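Local coordinates for glutamate--cysteine ligase GshA (Methylobacillus flagellatus KT, PDB 3K1T), which is a putative gamma-glutamylcysteine synthetase and probably acts as a ligase that joins glutamate to cysteine, at residues 242-247 / 318-323; 21-26 / 401-406. All coordinates share one frame; numbering follows the deposited sequence. Where two conformers were deposited one is given.

In the fold
From the N terminus the chain passes through helix 13-23, whose last turn and following bend supply residues 21-26 of contact 2. Their partner, residues 401-406, comes only in helix 398-421 near the C terminus, so contact 2 closes a loop of 374 residues holding the whole eight-stranded mixed sheet and all but strand 6-7 of the seven-stranded antiparallel one. Within that span lies the shorter loop of contact 1, where residues 242-247 after strand 237-241 meet residues 318-323 just ahead of strand 324-329. Contact 1 thus lies at one end of a four-stranded antiparallel sheet, while contact 2 packs two helices together. The two sit on opposite sides of the chain's centre, their own centres about 43 Å apart.

Contact 1: 242-247 / 318-323; sequences GLDFHA and EGLKVS
Asp244 CG stands anti to the backbone N (chi1 178°), which puts this carbon beside Leu320, whose own CG lies anti to the carbonyl carbon (chi1 -47°). The two side chains cross obliquely, and one methyl does all the touching: Leu320 CD2 lies 3.4 Å from Asp244 CB and 3.5 Å from Asp244 CG. The carboxylate is turned back to its own chain, where Asp244 OD1 accepts from His246 N at 2.9 Å in an Asx turn; the N-H comes from above the carboxylate plane. Both segments are loops bordering paired antiparallel strands, 237-241 and 324-329, of a four-stranded sheet, and beyond the strand ends direct hydrogen bonding gives way to water. One water donates to both Leu243 O, at 2.9 Å, and Val322 O, at 2.7 Å; a second accepts from Val322 N and donates weakly to Leu243 O. Nearer the strands, Gly242 CA makes a CA-H...O contact of 3.2 Å with Val322 O. On the buried side, Val322 CG1 approaches the edge of the Phe245 ring, 4.5 Å from Phe245 CE2, and both side chains also touch Ala284 of strand 280-285.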
loop_
_atom_site.group_PDB
_atom_site.type_symbol
_atom_site.label_atom_id
_atom_site.label_comp_id
_atom_site.label_asym_id
_atom_site.label_seq_id
_atom_site.Cartn_x
_atom_site.Cartn_y
_atom_site.Cartn_z
ATOM N N GLY A 242 15.544 41.137 -5.292
ATOM C CA GLY A 242 14.351 41.848 -5.686
ATOM C C GLY A 242 14.705 42.911 -6.711
ATOM O O GLY A 242 15.809 43.509 -6.688
ATOM N N LEU A 243 13.808 43.117 -7.655
ATOM C CA LEU A 243 13.993 44.137 -8.668
ATOM C C LEU A 243 12.715 44.949 -8.750
ATOM O O LEU A 243 11.633 44.438 -8.439
ATOM C CB LEU A 243 14.283 43.503 -10.032
ATOM C CG LEU A 243 15.531 42.643 -10.192
ATOM C CD1 LEU A 243 15.552 42.094 -11.591
ATOM C CD2 LEU A 243 16.813 43.458 -9.897
ATOM N N ASP A 244 12.865 46.205 -9.157
ATOM C CA ASP A 244 11.750 47.091 -9.475
ATOM C C ASP A 244 11.468 46.982 -10.966
ATOM O O ASP A 244 12.206 47.529 -11.778
ATOM C CB ASP A 244 12.074 48.553 -9.100
ATOM C CG ASP A 244 10.934 49.527 -9.472
ATOM O OD1 ASP A 244 9.830 49.046 -9.887
ATOM O OD2 ASP A 244 11.161 50.765 -9.375
ATOM N N PHE A 245 10.406 46.252 -11.316
ATOM C CA PHE A 245 10.031 46.062 -12.733
ATOM C C PHE A 245 9.325 47.277 -13.354
ATOM O O PHE A 245 9.041 47.281 -14.559
ATOM C CB PHE A 245 9.192 44.799 -12.897
ATOM C CG PHE A 245 9.993 43.536 -12.805
ATOM C CD1 PHE A 245 10.657 43.042 -13.914
ATOM C CD2 PHE A 245 10.052 42.822 -11.621
ATOM C CE1 PHE A 245 11.372 41.856 -13.846
ATOM C CE2 PHE A 245 10.782 41.647 -11.541
ATOM C CZ PHE A 245 11.434 41.159 -12.659
ATOM N N HIS A 246 9.083 48.325 -12.561
ATOM C CA HIS A 246 8.685 49.625 -13.156
ATOM C C HIS A 246 9.840 50.570 -13.438
ATOM O O HIS A 246 9.623 51.701 -13.863
ATOM C CB HIS A 246 7.619 50.304 -12.305
ATOM C CG HIS A 246 6.339 49.539 -12.270
ATOM N ND1 HIS A 246 5.498 49.454 -13.367
ATOM C CD2 HIS A 246 5.780 48.777 -11.302
ATOM C CE1 HIS A 246 4.467 48.681 -13.060
ATOM N NE2 HIS A 246 4.619 48.251 -11.820
ATOM N N ALA A 247 11.068 50.118 -13.230
ATOM C CA ALA A 247 12.233 50.898 -13.609
ATOM C C ALA A 247 13.187 49.986 -14.382
ATOM O O ALA A 247 12.917 48.794 -14.534
ATOM C CB ALA A 247 12.915 51.467 -12.373
ATOM N N GLU A 318 1.092 47.480 -5.400
ATOM C CA GLU A 318 1.959 47.897 -4.251
ATOM C C GLU A 318 3.407 47.796 -4.703
ATOM O O GLU A 318 3.783 46.823 -5.418
ATOM C CB GLU A 318 1.777 46.997 -3.029
ATOM C CG GLU A 318 0.469 47.139 -2.236
ATOM C CD GLU A 318 -0.681 46.302 -2.764
ATOM O OE1 GLU A 318 -0.539 45.610 -3.811
ATOM O OE2 GLU A 318 -1.753 46.354 -2.132
ATOM N N GLY A 319 4.233 48.764 -4.311
ATOM C CA GLY A 319 5.631 48.839 -4.821
ATOM C C GLY A 319 6.640 47.893 -4.175
ATOM O O GLY A 319 6.599 47.625 -2.963
ATOM N N LEU A 320 7.533 47.337 -4.992
ATOM C CA LEU A 320 8.719 46.611 -4.495
ATOM C C LEU A 320 8.406 45.472 -3.530
ATOM O O LEU A 320 9.017 45.343 -2.455
ATOM C CB LEU A 320 9.720 47.588 -3.871
ATOM C CG LEU A 320 10.025 48.836 -4.705
ATOM C CD1 LEU A 320 11.018 49.767 -3.940
ATOM C CD2 LEU A 320 10.539 48.473 -6.122
ATOM N N LYS A 321 7.466 44.617 -3.923
ATOM C CA LYS A 321 7.166 43.435 -3.142
ATOM C C LYS A 321 7.942 42.202 -3.626
ATOM O O LYS A 321 8.012 41.200 -2.935
ATOM C CB LYS A 321 5.663 43.161 -3.160
ATOM C CG LYS A 321 4.811 44.298 -2.623
ATOM C CD LYS A 321 5.272 44.824 -1.265
ATOM C CE LYS A 321 4.331 45.949 -0.783
ATOM N NZ LYS A 321 4.806 46.624 0.460
ATOM N N VAL A 322 8.549 42.288 -4.804
ATOM C CA VAL A 322 9.344 41.181 -5.327
ATOM C C VAL A 322 10.640 41.092 -4.533
ATOM O O VAL A 322 11.414 42.063 -4.479
ATOM C CB VAL A 322 9.640 41.360 -6.819
ATOM C CG1 VAL A 322 10.591 40.238 -7.302
ATOM C CG2 VAL A 322 8.340 41.342 -7.631
ATOM N N SER A 323 10.883 39.935 -3.920
ATOM C CA SER A 323 12.058 39.745 -3.088
ATOM C C SER A 323 13.142 38.856 -3.718
ATOM O O SER A 323 14.283 38.811 -3.230
ATOM C CB SER A 323 11.659 39.183 -1.736
ATOM O OG SER A 323 11.113 37.878 -1.882
HETATM O O HOH W 1 11.307 44.577 -5.540
HETATM O O HOH W 2 8.582 44.656 -7.036
#

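Contact 2: 21-26 / 401-406; sequences RLLDNM and RFYAYG
Tyr403 reaches out from helix 398-421 toward the last turn of helix 13-23 and the bend that follows it, in a buried helix-helix contact without a hydrogen bond between the two segments. Its CG is anti to the backbone N (chi1 179°), and the ring beyond it lies among Leu22, Leu23 and Met26. Leu22 CB meets the ring at its edge, near the ring plane, 4.2 Å from Tyr403 CE2. Leu23 and Tyr403 run alongside in opposite senses, and Leu23 CD2 comes within 4.1 Å of Tyr403 CD2 at an oblique approach. Met26, a selenomethionine, brings its CG to the phenol end of the ring, where Met26 CG lies 3.4 Å from Tyr403 OH. The phenol oxygen hydrogen-bonds to Glu30 OE2 on the next helix, 26-40, so this buried residue's hydroxyl has a partner. Around these side chains, Pro389 touches both Leu23 and Tyr403, and Gln124 of the second subunit packs on Met26.

Asn25, at the N-cap position of helix 26-40, makes no capping bond there. Its amide instead turns back to the preceding helix, where Asn25 ND2 donates to Arg21 O at 2.8 Å, tying the bend to the end of helix 13-23. Leu22 is also covered by Phe222 and Ile226 of helix 210-226. Its CG lies anti to the carbonyl carbon and chi2 is extended (174°), leaving CD1 directed at the backbone of the partner helix: Leu22 CD1 sits 3.6 Å from Ala404 CA and, tighter than usual for two carbons, 3.5 Å from Ala404 CB.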
loop_
_atom_site.group_PDB
_atom_site.type_symbol
_atom_site.label_atom_id
_atom_site.label_comp_id
_atom_site.label_asym_id
_atom_site.label_seq_id
_atom_site.Cartn_x
_atom_site.Cartn_y
_atom_site.Cartn_z
ATOM N N ARG A 21 19.589 2.924 -17.394
ATOM C CA ARG A 21 20.310 3.028 -16.120
ATOM C C ARG A 21 19.404 2.642 -14.933
ATOM O O ARG A 21 19.846 1.923 -14.020
ATOM C CB ARG A 21 20.889 4.445 -15.926
ATOM C CG ARG A 21 21.999 4.829 -16.925
ATOM C CD ARG A 21 23.333 4.076 -16.756
ATOM N NE ARG A 21 24.286 4.708 -17.668
ATOM C CZ ARG A 21 24.336 4.498 -18.993
ATOM N NH1 ARG A 21 23.520 3.623 -19.579
ATOM N NH2 ARG A 21 25.195 5.179 -19.755
ATOM N N LEU A 22 18.141 3.106 -14.940
ATOM C CA LEU A 22 17.193 2.785 -13.859
ATOM C C LEU A 22 16.915 1.277 -13.810
ATOM O O LEU A 22 16.879 0.665 -12.727
ATOM C CB LEU A 22 15.864 3.550 -14.013
ATOM C CG LEU A 22 15.906 5.076 -13.998
ATOM C CD1 LEU A 22 14.467 5.621 -14.332
ATOM C CD2 LEU A 22 16.435 5.612 -12.645
ATOM N N LEU A 23 16.731 0.681 -14.985
ATOM C CA LEU A 23 16.375 -0.740 -15.065
ATOM C C LEU A 23 17.589 -1.663 -14.846
ATOM O O LEU A 23 17.418 -2.844 -14.632
ATOM C CB LEU A 23 15.700 -1.061 -16.373
ATOM C CG LEU A 23 14.413 -0.253 -16.617
ATOM C CD1 LEU A 23 13.926 -0.457 -18.055
ATOM C CD2 LEU A 23 13.296 -0.567 -15.595
ATOM N N ASP A 24 18.794 -1.135 -14.894
ATOM C CA ASP A 24 19.978 -1.933 -14.548
ATOM C C ASP A 24 20.369 -1.727 -13.074
ATOM O O ASP A 24 21.368 -2.323 -12.614
ATOM C CB ASP A 24 21.159 -1.551 -15.463
ATOM C CG ASP A 24 22.382 -2.508 -15.341
ATOM O OD1 ASP A 24 22.219 -3.735 -15.200
ATOM O OD2 ASP A 24 23.531 -2.030 -15.428
ATOM N N ASN A 25 19.655 -0.846 -12.355
ATOM C CA ASN A 25 19.996 -0.514 -10.964
ATOM C C ASN A 25 18.769 -0.542 -10.050
ATOM O O ASN A 25 18.753 0.115 -9.026
ATOM C CB ASN A 25 20.625 0.888 -10.930
ATOM C CG ASN A 25 22.034 0.899 -11.476
ATOM O OD1 ASN A 25 22.941 0.381 -10.812
ATOM N ND2 ASN A 25 22.230 1.434 -12.718
HETATM N N MSE A 26 17.748 -1.306 -10.415
HETATM C CA MSE A 26 16.443 -1.193 -9.750
HETATM C C MSE A 26 16.494 -1.499 -8.231
HETATM O O MSE A 26 16.085 -0.671 -7.420
HETATM C CB MSE A 26 15.364 -1.958 -10.533
HETATM C CG MSE A 26 13.954 -1.707 -10.040
HETATM SE SE MSE A 26 13.480 -2.952 -8.597
HETATM C CE MSE A 26 11.628 -2.357 -8.362
ATOM N N ARG A 401 8.559 3.377 -18.760
ATOM C CA ARG A 401 8.372 4.806 -18.800
ATOM C C ARG A 401 7.779 5.286 -17.471
ATOM O O ARG A 401 8.261 6.280 -16.875
ATOM C CB ARG A 401 7.451 5.185 -19.972
ATOM C CG ARG A 401 6.987 6.685 -19.990
ATOM C CD ARG A 401 7.944 7.585 -20.686
ATOM N NE ARG A 401 7.992 7.344 -22.138
ATOM C CZ ARG A 401 7.193 7.862 -23.056
ATOM N NH1 ARG A 401 6.226 8.700 -22.724
ATOM N NH2 ARG A 401 7.357 7.525 -24.337
ATOM N N PHE A 402 6.727 4.601 -17.008
ATOM C CA PHE A 402 6.038 5.027 -15.776
ATOM C C PHE A 402 6.848 4.768 -14.521
ATOM O O PHE A 402 6.774 5.551 -13.566
ATOM C CB PHE A 402 4.558 4.524 -15.749
ATOM C CG PHE A 402 3.671 5.409 -16.550
ATOM C CD1 PHE A 402 3.615 5.290 -17.942
ATOM C CD2 PHE A 402 3.010 6.462 -15.959
ATOM C CE1 PHE A 402 2.868 6.148 -18.702
ATOM C CE2 PHE A 402 2.244 7.331 -16.723
ATOM C CZ PHE A 402 2.190 7.181 -18.095
ATOM N N TYR A 403 7.677 3.716 -14.529
ATOM C CA TYR A 403 8.637 3.514 -13.457
ATOM C C TYR A 403 9.592 4.719 -13.375
ATOM O O TYR A 403 9.842 5.253 -12.259
ATOM C CB TYR A 403 9.422 2.185 -13.571
ATOM C CG TYR A 403 10.433 2.006 -12.466
ATOM C CD1 TYR A 403 10.027 1.818 -11.146
ATOM C CD2 TYR A 403 11.806 2.020 -12.725
ATOM C CE1 TYR A 403 10.934 1.660 -10.120
ATOM C CE2 TYR A 403 12.746 1.877 -11.669
ATOM C CZ TYR A 403 12.296 1.706 -10.368
ATOM O OH TYR A 403 13.206 1.559 -9.317
ATOM N N ALA A 404 10.112 5.149 -14.534
ATOM C CA ALA A 404 10.979 6.322 -14.581
ATOM C C ALA A 404 10.250 7.583 -14.078
ATOM O O ALA A 404 10.823 8.351 -13.314
ATOM C CB ALA A 404 11.570 6.556 -16.008
ATOM N N TYR A 405 8.992 7.771 -14.464
ATOM C CA TYR A 405 8.219 8.906 -13.938
ATOM C C TYR A 405 8.155 8.848 -12.395
ATOM O O TYR A 405 8.316 9.878 -11.703
ATOM C CB TYR A 405 6.794 8.932 -14.508
ATOM C CG TYR A 405 6.661 9.353 -15.962
ATOM C CD1 TYR A 405 7.765 9.646 -16.733
ATOM C CD2 TYR A 405 5.407 9.452 -16.568
ATOM C CE1 TYR A 405 7.622 10.045 -18.086
ATOM C CE2 TYR A 405 5.264 9.847 -17.910
ATOM C CZ TYR A 405 6.380 10.148 -18.655
ATOM O OH TYR A 405 6.274 10.535 -19.986
ATOM N N GLY A 406 7.887 7.662 -11.862
ATOM C CA GLY A 406 7.780 7.512 -10.405
ATOM C C GLY A 406 9.098 7.702 -9.670
ATOM O O GLY A 406 9.118 8.178 -8.527
#